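Local coordinates for protein sulfate adenylyltransferase (Allochromatium vinosum, PDB 4DNX) that catalyses the transfer of the adenylyl group of ATP to sulfate, giving adenosine 5'-phosphosulfate and diphosphate, at residues P12-Y16 and P160-F166; E186-W192 and N258-V262; E210-M214 and R341-M345; I238-V242 and I386-Y391. All coordinates share one frame. Where two conformers were deposited one is given. Residues are numbered along the deposited sequence.

Interaction 1 (P12-Y16 and P160-F166); sequences PRFVY and PIQVLNF
Arg-13, Phe-14 and Val-15 carry the N-terminal side of this contact, pairing an irregular stretch just before helix 18-28 with the end of strand 155-163 in the PUA-like domain. The register sets Phe-14 against Val-163 in a single beta bridge, CA to CA 4.5 Å. It is closed by two backbone hydrogen bonds, Val-163 N to Arg-13 O at 2.9 Å and Val-15 N to Val-163 O at 3.0 Å. Arg-13, with its first three chi angles all m, curls over the strand so that NE (2.9 Å) and NH2 (3.0 Å) both donate to Ile-161 O, which lies near the guanidinium plane. Phe-14 is t and sits obliquely to the ring of Phe-166, itself m: centroids are 5.0 Å apart, planes at 32°, and Phe-14 CG lies 3.8 Å from Phe-166 CZ. Val-15, the centre of an inverse gamma turn, is t and places CG2 3.9 Å from Gln-162 CB and 4.1 Å from Leu-164 CD2. The Tyr-16 hydroxyl is hydrogen-bonded to Asp-175 of the second subunit. All four hydrogen bonds end on main-chain carbonyls, two from backbone amides and two from Arg-13, so the strand side asks for no particular side chain.

Interaction 2 (E186-W192 and N258-V262); sequences EIQERGW and NTVMV
Arg-190, in the last turn of helix 180-190, holds several polar partners at once. NH2 forms a salt bridge with Glu-189 of the second subunit and NE one with Glu-186 OE1 (3.1 Å) a turn back; NH1 donates to Asn-258 OD1 at 3.1 Å and, more weakly, to Val-260 O, also at 3.1 Å. Asn-258, t at chi1 with a positive phi of 54°, returns the bond: its ND2 donates to Arg-190 O at 3.1 Å. Gly-191 leaves the helical angles in a Schellman motif with phi 86°, and Trp-192 (m) turns back so that NE1 donates to Asn-258 O at 3.0 Å. Helix 186-190 and strand 260-262 run nearly antiparallel, at 155°, their axes 10.9 Å apart, with Ile-187 opposite Met-261 (CA to CA 8.6 Å). Met-261, chi1 m and chi2 t, fills the gap: SD lies 3.7 Å from Trp-192 CZ3 in an oblique Met-aromatic contact, 3.7 Å from Glu-186 CG and 4.0 Å from Ile-187 CG1, while CG covers a guanidinium face, 3.4 Å from Arg-190 NH2. Strand 260-266 edges the parallel sheet of the Rossmann-like domain, so this buried charge network ties helix end, sheet edge and dimer partner together.

Interaction 3 (E210-M214 and R341-M345); sequences ELCKM and RVVMM
Here a helix of the Rossmann-like ATP-sulfurylase domain packs against a small antiparallel sheet that is separate from the central parallel one. Helix 206-219 follows the parallel strand 195-200, and strand 341-344 is an outer strand of the three-stranded sheet, where Val-343 pairs through its backbone with Ala-334. The axes of 210-214 and 341-344 cross at -66° and come within 8.8 Å; the nearest CA atoms are those of Glu-210 and Val-342, 6.4 Å apart.

Within the helix Met-214 N bonds Glu-210 O at 2.8 Å; between the two segments there is van der Waals packing alone. Among the aliphatic contacts, Glu-210 (chi1 and chi2 both m) uses the methylene part of its side chain, with CG 3.7 Å from Val-342 CB; its carboxylate makes long, weak ion pairs with Arg-206 and Arg-380.

The sulfur-containing side chains make up the rest. Met-214, with chi1 m, chi2 t and chi3 at -116°, between wells, reaches across the gap so that CE touches the strand backbone, 3.7 Å from Val-342 O and 4.0 Å from Val-343 CA, and lies 4.3 Å from Val-342 CG1. Met-344 (chi1 -90°, chi2 t, chi3 m) leaves the strand sideways and its thioether reaches the helix. Its SD is 4.2 Å from Leu-211 CD1, Leu-211 being t at chi1 and p at chi2, and its CE meets Met-214 SD at 3.7 Å.

Interaction 4 (I238-V242 and I386-Y391); sequences IPAPV and ILMDYY
Ile-238 opens the first segment in extended form (phi -83°, psi 126°). Its CB leaves sideways, and with chi1 and chi2 both m the branches reach helix 381-393: CG2 is 3.9 Å from Leu-387 CD2, and CD1 is 4.1 Å from Tyr-390 CE2 and 3.3 Å from Tyr-391 OH. Pro-239 takes the N-cap position of helix 240-254, extended at psi 145°, and sets CD 3.3 Å from Tyr-390 OH; Asp-17 of the second subunit also packs against it. After Ala-240 and Pro-241 have begun the helix, Val-242 (t) faces back across the gap, its CA 7.1 Å from that of Ile-386. Val-242 CG1 sits among Tyr-390 CB (3.7 Å), Leu-387 CD2 (3.8 Å) and Ile-386 CG2 (4.0 Å). Tyr-390 is t at chi1, which carries its ring to Pro-239 and Ile-238. The N-terminal end of helix 240-254 meets the C-terminal helix by mainly apolar packing, the two tyrosine hydroxyls resting against carbon atoms; without hydrogen bonds or ion pairs, the contact depends on close fit.

Interaction 1 lies in the PUA-like domain and closes before the others open; interactions 2, 3 and 4 all belong to the ATP-sulfurylase range, where their segments alternate along the chain. Centres of interactions 1 and 3 are 40 Å apart, on opposite sides of the chain's centre, while those of 2 and 3 are 22 Å apart. None of the four touches another. Helix 240-254, used by interaction 4, is followed in the chain by strand 260-266, used by interaction 2, with centres 27 Å apart. Interactions 1, 2 and 4 reach the second subunit and 3 does not, so the dimer interface draws on both domains, while interaction 3 joins the Rossmann-like core to the small antiparallel sheet.

Interaction 1 (P12-Y16 and P160-F166)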
loop_
_atom_site.group_PDB
_atom_site.type_symbol
_atom_site.label_atom_id
_atom_site.label_comp_id
_atom_site.label_asym_id
_atom_site.label_seq_id
_atom_site.Cartn_x
_atom_site.Cartn_y
_atom_site.Cartn_z
ATOM N N PRO A 12 7.416 -5.076 13.956
ATOM C CA PRO A 12 7.720 -5.561 12.608
ATOM C C PRO A 12 9.238 -5.529 12.341
ATOM O O PRO A 12 9.983 -4.772 12.994
ATOM C CB PRO A 12 7.025 -4.534 11.691
ATOM C CG PRO A 12 7.019 -3.201 12.532
ATOM C CD PRO A 12 6.714 -3.765 13.934
ATOM N N ARG A 13 9.674 -6.346 11.379
ATOM C CA ARG A 13 11.102 -6.469 11.083
ATOM C C ARG A 13 11.515 -5.678 9.827
ATOM O O ARG A 13 12.698 -5.611 9.472
ATOM C CB ARG A 13 11.502 -7.963 10.956
ATOM C CG ARG A 13 11.161 -8.800 12.229
ATOM C CD ARG A 13 11.824 -8.225 13.488
ATOM N NE ARG A 13 13.268 -8.308 13.433
ATOM C CZ ARG A 13 14.086 -7.903 14.403
ATOM N NH1 ARG A 13 13.580 -7.388 15.540
ATOM N NH2 ARG A 13 15.413 -8.005 14.247
ATOM N N PHE A 14 10.552 -5.028 9.189
ATOM C CA PHE A 14 10.876 -4.134 8.046
ATOM C C PHE A 14 11.662 -2.917 8.499
ATOM O O PHE A 14 11.402 -2.350 9.577
ATOM C CB PHE A 14 9.597 -3.677 7.297
ATOM C CG PHE A 14 9.869 -2.723 6.182
ATOM C CD1 PHE A 14 10.443 -3.164 4.968
ATOM C CD2 PHE A 14 9.524 -1.382 6.320
ATOM C CE1 PHE A 14 10.701 -2.237 3.943
ATOM C CE2 PHE A 14 9.774 -0.439 5.325
ATOM C CZ PHE A 14 10.358 -0.855 4.118
ATOM N N VAL A 15 12.647 -2.530 7.671
ATOM C CA VAL A 15 13.464 -1.338 8.019
ATOM C C VAL A 15 12.711 -0.069 7.548
ATOM O O VAL A 15 12.937 0.474 6.445
ATOM C CB VAL A 15 14.853 -1.420 7.406
ATOM C CG1 VAL A 15 15.735 -0.211 7.886
ATOM C CG2 VAL A 15 15.482 -2.739 7.828
ATOM N N TYR A 16 11.858 0.451 8.433
ATOM C CA TYR A 16 11.077 1.669 8.127
ATOM C C TYR A 16 11.872 2.980 7.946
ATOM O O TYR A 16 11.422 3.858 7.219
ATOM C CB TYR A 16 9.994 1.906 9.182
ATOM C CG TYR A 16 8.746 1.079 8.998
ATOM C CD1 TYR A 16 7.758 1.461 8.077
ATOM C CD2 TYR A 16 8.561 -0.096 9.738
ATOM C CE1 TYR A 16 6.618 0.685 7.882
ATOM C CE2 TYR A 16 7.386 -0.889 9.564
ATOM C CZ TYR A 16 6.411 -0.445 8.654
ATOM O OH TYR A 16 5.273 -1.171 8.454
ATOM N N PRO A 160 18.176 -13.235 14.152
ATOM C CA PRO A 160 17.265 -12.135 13.857
ATOM C C PRO A 160 17.475 -11.584 12.433
ATOM O O PRO A 160 18.598 -11.656 11.905
ATOM C CB PRO A 160 17.642 -11.054 14.905
ATOM C CG PRO A 160 19.088 -11.366 15.235
ATOM C CD PRO A 160 19.269 -12.837 15.077
ATOM N N ILE A 161 16.403 -11.036 11.839
ATOM C CA ILE A 161 16.505 -10.493 10.484
ATOM C C ILE A 161 15.998 -9.053 10.432
ATOM O O ILE A 161 15.219 -8.630 11.296
ATOM C CB ILE A 161 15.726 -11.378 9.422
ATOM C CG1 ILE A 161 14.215 -11.310 9.674
ATOM C CG2 ILE A 161 16.261 -12.842 9.411
ATOM C CD1 ILE A 161 13.400 -12.108 8.577
ATOM N N GLN A 162 16.470 -8.329 9.418
ATOM C CA GLN A 162 16.005 -6.984 9.016
ATOM C C GLN A 162 15.540 -7.138 7.575
ATOM O O GLN A 162 16.337 -7.484 6.685
ATOM C CB GLN A 162 17.147 -5.970 9.119
ATOM C CG GLN A 162 17.637 -5.797 10.553
ATOM C CD GLN A 162 19.009 -5.101 10.621
ATOM O OE1 GLN A 162 20.053 -5.630 10.170
ATOM N NE2 GLN A 162 19.008 -3.922 11.167
ATOM N N VAL A 163 14.262 -6.843 7.349
ATOM C CA VAL A 163 13.590 -7.049 6.047
ATOM C C VAL A 163 13.597 -5.770 5.203
ATOM O O VAL A 163 13.290 -4.677 5.721
ATOM C CB VAL A 163 12.171 -7.586 6.254
ATOM C CG1 VAL A 163 11.488 -7.752 4.877
ATOM C CG2 VAL A 163 12.213 -8.909 7.079
ATOM N N LEU A 164 14.021 -5.874 3.937
ATOM C CA LEU A 164 14.249 -4.715 3.077
ATOM C C LEU A 164 13.108 -4.449 2.096
ATOM O O LEU A 164 12.979 -3.353 1.538
ATOM C CB LEU A 164 15.584 -4.877 2.306
ATOM C CG LEU A 164 16.806 -4.987 3.224
ATOM C CD1 LEU A 164 18.052 -5.028 2.327
ATOM C CD2 LEU A 164 16.917 -3.806 4.188
ATOM N N ASN A 165 12.308 -5.473 1.847
ATOM C CA ASN A 165 11.141 -5.324 0.941
ATOM C C ASN A 165 10.167 -6.446 1.171
ATOM O O ASN A 165 10.416 -7.373 1.991
ATOM C CB ASN A 165 11.565 -5.259 -0.538
ATOM C CG ASN A 165 12.334 -6.487 -0.981
ATOM O OD1 ASN A 165 11.764 -7.577 -1.111
ATOM N ND2 ASN A 165 13.647 -6.313 -1.201
ATOM N N PHE A 166 9.018 -6.349 0.486
ATOM C CA PHE A 166 7.973 -7.370 0.621
ATOM C C PHE A 166 7.824 -8.205 -0.614
ATOM O O PHE A 166 6.719 -8.731 -0.890
ATOM C CB PHE A 166 6.660 -6.684 1.006
ATOM C CG PHE A 166 6.767 -5.928 2.324
ATOM C CD1 PHE A 166 7.070 -6.614 3.495
ATOM C CD2 PHE A 166 6.505 -4.566 2.412
ATOM C CE1 PHE A 166 7.175 -5.958 4.727
ATOM C CE2 PHE A 166 6.583 -3.904 3.676
ATOM C CZ PHE A 166 6.913 -4.592 4.820
#

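Interaction 2 (E186-W192 and N258-V262)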
loop_
_atom_site.group_PDB
_atom_site.type_symbol
_atom_site.label_atom_id
_atom_site.label_comp_id
_atom_site.label_asym_id
_atom_site.label_seq_id
_atom_site.Cartn_x
_atom_site.Cartn_y
_atom_site.Cartn_z
ATOM N N GLU A 186 -5.382 1.770 9.847
ATOM C CA GLU A 186 -6.640 2.025 9.133
ATOM C C GLU A 186 -7.890 1.644 9.936
ATOM O O GLU A 186 -8.870 2.397 9.922
ATOM C CB GLU A 186 -6.650 1.345 7.773
ATOM C CG GLU A 186 -7.965 1.480 7.011
ATOM C CD GLU A 186 -7.811 1.328 5.503
ATOM O OE1 GLU A 186 -8.806 1.629 4.808
ATOM O OE2 GLU A 186 -6.707 0.918 5.015
ATOM N N ILE A 187 -7.866 0.502 10.631
ATOM C CA ILE A 187 -8.996 0.142 11.542
ATOM C C ILE A 187 -9.180 1.258 12.563
ATOM O O ILE A 187 -10.314 1.700 12.870
ATOM C CB ILE A 187 -8.743 -1.205 12.257
ATOM C CG1 ILE A 187 -8.912 -2.349 11.246
ATOM C CG2 ILE A 187 -9.693 -1.362 13.462
ATOM C CD1 ILE A 187 -8.406 -3.724 11.740
ATOM N N GLN A 188 -8.055 1.758 13.062
ATOM C CA GLN A 188 -8.070 2.726 14.141
ATOM C C GLN A 188 -8.756 3.970 13.702
ATOM O O GLN A 188 -9.670 4.502 14.384
ATOM C CB GLN A 188 -6.639 3.081 14.515
ATOM C CG GLN A 188 -6.182 2.330 15.666
ATOM C CD GLN A 188 -6.285 3.139 16.919
ATOM O OE1 GLN A 188 -7.214 3.943 17.080
ATOM N NE2 GLN A 188 -5.325 2.945 17.819
ATOM N N GLU A 189 -8.351 4.448 12.547
ATOM C CA GLU A 189 -8.833 5.728 12.154
ATOM C C GLU A 189 -10.284 5.666 11.690
ATOM O O GLU A 189 -11.048 6.605 11.971
ATOM C CB GLU A 189 -7.918 6.371 11.117
ATOM C CG GLU A 189 -8.101 7.892 11.057
ATOM C CD GLU A 189 -9.425 8.239 10.406
ATOM O OE1 GLU A 189 -9.801 7.429 9.510
ATOM O OE2 GLU A 189 -10.108 9.227 10.785
ATOM N N ARG A 190 -10.668 4.548 11.056
ATOM C CA ARG A 190 -12.042 4.389 10.539
ATOM C C ARG A 190 -13.039 4.289 11.702
ATOM O O ARG A 190 -14.271 4.350 11.513
ATOM C CB ARG A 190 -12.113 3.154 9.640
ATOM C CG ARG A 190 -11.522 3.314 8.221
ATOM C CD ARG A 190 -12.068 2.144 7.502
ATOM N NE ARG A 190 -11.522 1.809 6.212
ATOM C CZ ARG A 190 -12.276 1.327 5.249
ATOM N NH1 ARG A 190 -13.618 1.210 5.422
ATOM N NH2 ARG A 190 -11.726 1.048 4.092
ATOM N N GLY A 191 -12.515 4.140 12.908
ATOM C CA GLY A 191 -13.337 4.122 14.142
ATOM C C GLY A 191 -13.939 2.789 14.565
ATOM O O GLY A 191 -14.788 2.735 15.475
ATOM N N TRP A 192 -13.541 1.710 13.885
ATOM C CA TRP A 192 -14.108 0.383 14.154
ATOM C C TRP A 192 -13.621 -0.165 15.501
ATOM O O TRP A 192 -12.389 -0.139 15.766
ATOM C CB TRP A 192 -13.696 -0.593 13.052
ATOM C CG TRP A 192 -14.261 -0.278 11.695
ATOM C CD1 TRP A 192 -15.179 0.707 11.351
ATOM C CD2 TRP A 192 -13.957 -0.986 10.501
ATOM N NE1 TRP A 192 -15.431 0.649 9.989
ATOM C CE2 TRP A 192 -14.719 -0.396 9.450
ATOM C CE3 TRP A 192 -13.097 -2.072 10.204
ATOM C CZ2 TRP A 192 -14.650 -0.862 8.113
ATOM C CZ3 TRP A 192 -13.038 -2.540 8.855
ATOM C CH2 TRP A 192 -13.805 -1.940 7.851
ATOM N N ASN A 258 -18.522 2.636 4.977
ATOM C CA ASN A 258 -17.486 2.405 5.988
ATOM C C ASN A 258 -17.655 1.078 6.752
ATOM O O ASN A 258 -17.614 1.048 8.001
ATOM C CB ASN A 258 -17.414 3.597 6.966
ATOM C CG ASN A 258 -16.159 3.503 7.858
ATOM O OD1 ASN A 258 -15.122 3.001 7.388
ATOM N ND2 ASN A 258 -16.255 3.933 9.121
ATOM N N THR A 259 -17.893 -0.023 6.014
ATOM C CA THR A 259 -17.988 -1.345 6.651
ATOM C C THR A 259 -17.034 -2.367 6.072
ATOM O O THR A 259 -16.923 -3.438 6.635
ATOM C CB THR A 259 -19.441 -1.913 6.602
ATOM O OG1 THR A 259 -19.835 -2.051 5.231
ATOM C CG2 THR A 259 -20.375 -0.997 7.310
ATOM N N VAL A 260 -16.339 -2.049 4.975
ATOM C CA VAL A 260 -15.454 -3.062 4.346
ATOM C C VAL A 260 -14.055 -2.494 4.103
ATOM O O VAL A 260 -13.950 -1.338 3.681
ATOM C CB VAL A 260 -16.021 -3.548 2.994
ATOM C CG1 VAL A 260 -15.070 -4.603 2.343
ATOM C CG2 VAL A 260 -17.428 -4.106 3.171
ATOM N N MET A 261 -13.008 -3.291 4.410
ATOM C CA MET A 261 -11.648 -3.008 4.012
ATOM C C MET A 261 -11.145 -4.163 3.160
ATOM O O MET A 261 -11.118 -5.277 3.639
ATOM C CB MET A 261 -10.758 -2.926 5.251
ATOM C CG MET A 261 -10.698 -1.600 5.884
ATOM S SD MET A 261 -9.748 -1.722 7.432
ATOM C CE MET A 261 -8.186 -2.337 6.806
ATOM N N VAL A 262 -10.761 -3.881 1.914
ATOM C CA VAL A 262 -10.227 -4.910 0.987
ATOM C C VAL A 262 -8.693 -4.853 0.994
ATOM O O VAL A 262 -8.078 -3.792 0.705
ATOM C CB VAL A 262 -10.785 -4.741 -0.435
ATOM C CG1 VAL A 262 -10.228 -5.813 -1.389
ATOM C CG2 VAL A 262 -12.340 -4.861 -0.418
#

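Interaction 3 (E210-M214 and R341-M345)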
loop_
_atom_site.group_PDB
_atom_site.type_symbol
_atom_site.label_atom_id
_atom_site.label_comp_id
_atom_site.label_asym_id
_atom_site.label_seq_id
_atom_site.Cartn_x
_atom_site.Cartn_y
_atom_site.Cartn_z
ATOM N N GLU A 210 -22.849 -13.046 2.343
ATOM C CA GLU A 210 -23.810 -13.175 3.430
ATOM C C GLU A 210 -23.183 -13.796 4.680
ATOM O O GLU A 210 -23.591 -13.487 5.787
ATOM C CB GLU A 210 -25.044 -13.965 2.956
ATOM C CG GLU A 210 -25.830 -13.256 1.812
ATOM C CD GLU A 210 -26.414 -11.904 2.210
ATOM O OE1 GLU A 210 -26.634 -11.086 1.282
ATOM O OE2 GLU A 210 -26.665 -11.664 3.426
ATOM N N LEU A 211 -22.174 -14.661 4.516
ATOM C CA LEU A 211 -21.481 -15.210 5.661
ATOM C C LEU A 211 -20.780 -14.109 6.436
ATOM O O LEU A 211 -20.868 -14.088 7.665
ATOM C CB LEU A 211 -20.428 -16.211 5.219
ATOM C CG LEU A 211 -19.730 -16.954 6.342
ATOM C CD1 LEU A 211 -20.766 -17.743 7.154
ATOM C CD2 LEU A 211 -18.728 -17.876 5.688
ATOM N N CYS A 212 -20.128 -13.191 5.712
ATOM C CA CYS A 212 -19.489 -12.018 6.364
ATOM C C CYS A 212 -20.534 -11.193 7.108
ATOM O O CYS A 212 -20.306 -10.801 8.264
ATOM C CB CYS A 212 -18.760 -11.147 5.343
ATOM S SG CYS A 212 -17.238 -11.917 4.766
ATOM N N LYS A 213 -21.688 -10.971 6.477
ATOM C CA LYS A 213 -22.770 -10.170 7.106
ATOM C C LYS A 213 -23.365 -10.841 8.332
ATOM O O LYS A 213 -23.617 -10.151 9.350
ATOM C CB LYS A 213 -23.853 -9.839 6.059
ATOM C CG LYS A 213 -23.324 -8.845 5.038
ATOM C CD LYS A 213 -24.345 -8.588 3.918
ATOM C CE LYS A 213 -23.925 -7.465 3.021
ATOM N NZ LYS A 213 -24.968 -7.424 1.905
ATOM N N MET A 214 -23.587 -12.165 8.250
ATOM C CA MET A 214 -24.029 -12.970 9.435
ATOM C C MET A 214 -23.061 -12.852 10.599
ATOM O O MET A 214 -23.481 -12.659 11.753
ATOM C CB MET A 214 -24.159 -14.464 9.068
ATOM C CG MET A 214 -25.391 -14.758 8.287
ATOM S SD MET A 214 -25.363 -16.554 7.908
ATOM C CE MET A 214 -25.263 -16.512 6.126
ATOM N N ARG A 341 -33.491 -15.362 1.957
ATOM C CA ARG A 341 -32.137 -14.956 2.107
ATOM C C ARG A 341 -31.268 -16.169 2.360
ATOM O O ARG A 341 -31.767 -17.260 2.653
ATOM C CB ARG A 341 -31.978 -13.969 3.268
ATOM C CG ARG A 341 -32.423 -14.495 4.614
ATOM C CD ARG A 341 -32.151 -13.378 5.615
ATOM N NE ARG A 341 -31.658 -13.889 6.882
ATOM C CZ ARG A 341 -32.444 -14.246 7.890
ATOM N NH1 ARG A 341 -33.759 -14.138 7.779
ATOM N NH2 ARG A 341 -31.904 -14.707 9.010
ATOM N N VAL A 342 -29.973 -15.923 2.249
ATOM C CA VAL A 342 -28.957 -16.919 2.494
ATOM C C VAL A 342 -28.791 -17.105 4.006
ATOM O O VAL A 342 -28.709 -16.123 4.753
ATOM C CB VAL A 342 -27.670 -16.514 1.800
ATOM C CG1 VAL A 342 -26.559 -17.488 2.155
ATOM C CG2 VAL A 342 -27.900 -16.490 0.277
ATOM N N VAL A 343 -28.793 -18.358 4.449
ATOM C CA VAL A 343 -28.610 -18.674 5.867
ATOM C C VAL A 343 -27.595 -19.819 6.010
ATOM O O VAL A 343 -27.330 -20.559 5.042
ATOM C CB VAL A 343 -29.936 -19.071 6.559
ATOM C CG1 VAL A 343 -30.905 -17.885 6.596
ATOM C CG2 VAL A 343 -30.619 -20.284 5.872
ATOM N N MET A 344 -27.044 -19.964 7.212
ATOM C CA MET A 344 -26.379 -21.212 7.585
ATOM C C MET A 344 -27.462 -22.253 7.889
ATOM O O MET A 344 -28.323 -22.071 8.757
ATOM C CB MET A 344 -25.451 -21.009 8.788
ATOM C CG MET A 344 -24.054 -20.621 8.360
ATOM S SD MET A 344 -23.007 -20.194 9.765
ATOM C CE MET A 344 -23.816 -18.750 10.461
ATOM N N MET A 345 -27.413 -23.362 7.169
ATOM C CA MET A 345 -28.440 -24.395 7.286
ATOM C C MET A 345 -28.635 -24.878 8.732
ATOM O O MET A 345 -29.766 -25.071 9.194
ATOM C CB MET A 345 -28.107 -25.546 6.345
ATOM C CG MET A 345 -27.951 -25.114 4.880
ATOM S SD MET A 345 -27.968 -26.525 3.753
ATOM C CE MET A 345 -26.237 -26.929 3.753
#

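Interaction 4 (I238-V242 and I386-Y391)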
loop_
_atom_site.group_PDB
_atom_site.type_symbol
_atom_site.label_atom_id
_atom_site.label_comp_id
_atom_site.label_asym_id
_atom_site.label_seq_id
_atom_site.Cartn_x
_atom_site.Cartn_y
_atom_site.Cartn_z
ATOM N N ILE A 238 -9.040 -16.767 -10.729
ATOM C CA ILE A 238 -9.379 -15.532 -11.429
ATOM C C ILE A 238 -8.180 -14.576 -11.311
ATOM O O ILE A 238 -7.733 -14.312 -10.196
ATOM C CB ILE A 238 -10.671 -14.904 -10.809
ATOM C CG1 ILE A 238 -11.876 -15.852 -10.968
ATOM C CG2 ILE A 238 -11.031 -13.579 -11.440
ATOM C CD1 ILE A 238 -12.046 -16.409 -12.371
ATOM N N PRO A 239 -7.663 -14.062 -12.438
ATOM C CA PRO A 239 -6.562 -13.088 -12.384
ATOM C C PRO A 239 -6.871 -11.945 -11.431
ATOM O O PRO A 239 -8.025 -11.508 -11.307
ATOM C CB PRO A 239 -6.465 -12.572 -13.812
ATOM C CG PRO A 239 -7.004 -13.682 -14.638
ATOM C CD PRO A 239 -8.099 -14.291 -13.819
ATOM N N ALA A 240 -5.825 -11.468 -10.768
ATOM C CA ALA A 240 -5.958 -10.460 -9.723
ATOM C C ALA A 240 -6.816 -9.233 -10.076
ATOM O O ALA A 240 -7.679 -8.857 -9.247
ATOM C CB ALA A 240 -4.567 -10.024 -9.239
ATOM N N PRO A 241 -6.622 -8.589 -11.232
ATOM C CA PRO A 241 -7.444 -7.400 -11.534
ATOM C C PRO A 241 -8.943 -7.717 -11.564
ATOM O O PRO A 241 -9.774 -6.894 -11.131
ATOM C CB PRO A 241 -6.991 -6.994 -12.944
ATOM C CG PRO A 241 -5.668 -7.571 -13.101
ATOM C CD PRO A 241 -5.628 -8.819 -12.307
ATOM N N VAL A 242 -9.292 -8.888 -12.095
ATOM C CA VAL A 242 -10.692 -9.266 -12.242
ATOM C C VAL A 242 -11.220 -9.623 -10.842
ATOM O O VAL A 242 -12.333 -9.231 -10.474
ATOM C CB VAL A 242 -10.841 -10.437 -13.278
ATOM C CG1 VAL A 242 -12.322 -10.893 -13.418
ATOM C CG2 VAL A 242 -10.282 -9.999 -14.646
ATOM N N ILE A 386 -18.863 -8.799 -14.384
ATOM C CA ILE A 386 -17.391 -8.652 -14.370
ATOM C C ILE A 386 -16.726 -9.990 -14.756
ATOM O O ILE A 386 -15.856 -10.042 -15.650
ATOM C CB ILE A 386 -16.898 -8.138 -13.034
ATOM C CG1 ILE A 386 -17.190 -6.636 -12.930
ATOM C CG2 ILE A 386 -15.360 -8.442 -12.800
ATOM C CD1 ILE A 386 -16.986 -6.103 -11.528
ATOM N N LEU A 387 -17.193 -11.061 -14.121
ATOM C CA LEU A 387 -16.672 -12.411 -14.416
ATOM C C LEU A 387 -17.045 -12.892 -15.836
ATOM O O LEU A 387 -16.204 -13.466 -16.552
ATOM C CB LEU A 387 -17.111 -13.400 -13.332
ATOM C CG LEU A 387 -16.418 -13.044 -11.992
ATOM C CD1 LEU A 387 -17.041 -13.772 -10.837
ATOM C CD2 LEU A 387 -14.899 -13.346 -12.095
ATOM N N MET A 388 -18.280 -12.652 -16.278
ATOM C CA MET A 388 -18.685 -13.104 -17.622
ATOM C C MET A 388 -17.887 -12.395 -18.692
ATOM O O MET A 388 -17.536 -12.997 -19.716
ATOM C CB MET A 388 -20.178 -12.898 -17.861
ATOM C CG MET A 388 -20.954 -13.944 -17.119
ATOM S SD MET A 388 -22.696 -13.926 -17.439
ATOM C CE MET A 388 -23.098 -12.396 -16.586
ATOM N N ASP A 389 -17.576 -11.122 -18.436
ATOM C CA ASP A 389 -16.834 -10.314 -19.400
ATOM C C ASP A 389 -15.423 -10.858 -19.497
ATOM O O ASP A 389 -14.902 -10.984 -20.623
ATOM C CB ASP A 389 -16.816 -8.828 -19.009
ATOM C CG ASP A 389 -18.122 -8.107 -19.359
ATOM O OD1 ASP A 389 -19.036 -8.714 -19.947
ATOM O OD2 ASP A 389 -18.248 -6.921 -18.990
ATOM N N TYR A 390 -14.856 -11.229 -18.344
ATOM C CA TYR A 390 -13.545 -11.848 -18.277
ATOM C C TYR A 390 -13.537 -13.166 -19.073
ATOM O O TYR A 390 -12.703 -13.334 -19.966
ATOM C CB TYR A 390 -13.090 -12.082 -16.845
ATOM C CG TYR A 390 -11.972 -13.081 -16.767
ATOM C CD1 TYR A 390 -10.719 -12.772 -17.296
ATOM C CD2 TYR A 390 -12.186 -14.352 -16.225
ATOM C CE1 TYR A 390 -9.671 -13.698 -17.259
ATOM C CE2 TYR A 390 -11.148 -15.294 -16.177
ATOM C CZ TYR A 390 -9.897 -14.949 -16.693
ATOM O OH TYR A 390 -8.860 -15.856 -16.642
ATOM N N TYR A 391 -14.448 -14.089 -18.762
ATOM C CA TYR A 391 -14.434 -15.386 -19.483
ATOM C C TYR A 391 -14.628 -15.235 -20.978
ATOM O O TYR A 391 -14.011 -15.977 -21.782
ATOM C CB TYR A 391 -15.471 -16.366 -18.916
ATOM C CG TYR A 391 -15.122 -16.908 -17.559
ATOM C CD1 TYR A 391 -13.938 -17.670 -17.345
ATOM C CD2 TYR A 391 -15.974 -16.693 -16.470
ATOM C CE1 TYR A 391 -13.631 -18.170 -16.088
ATOM C CE2 TYR A 391 -15.661 -17.167 -15.196
ATOM C CZ TYR A 391 -14.491 -17.913 -15.012
ATOM O OH TYR A 391 -14.174 -18.418 -13.788
#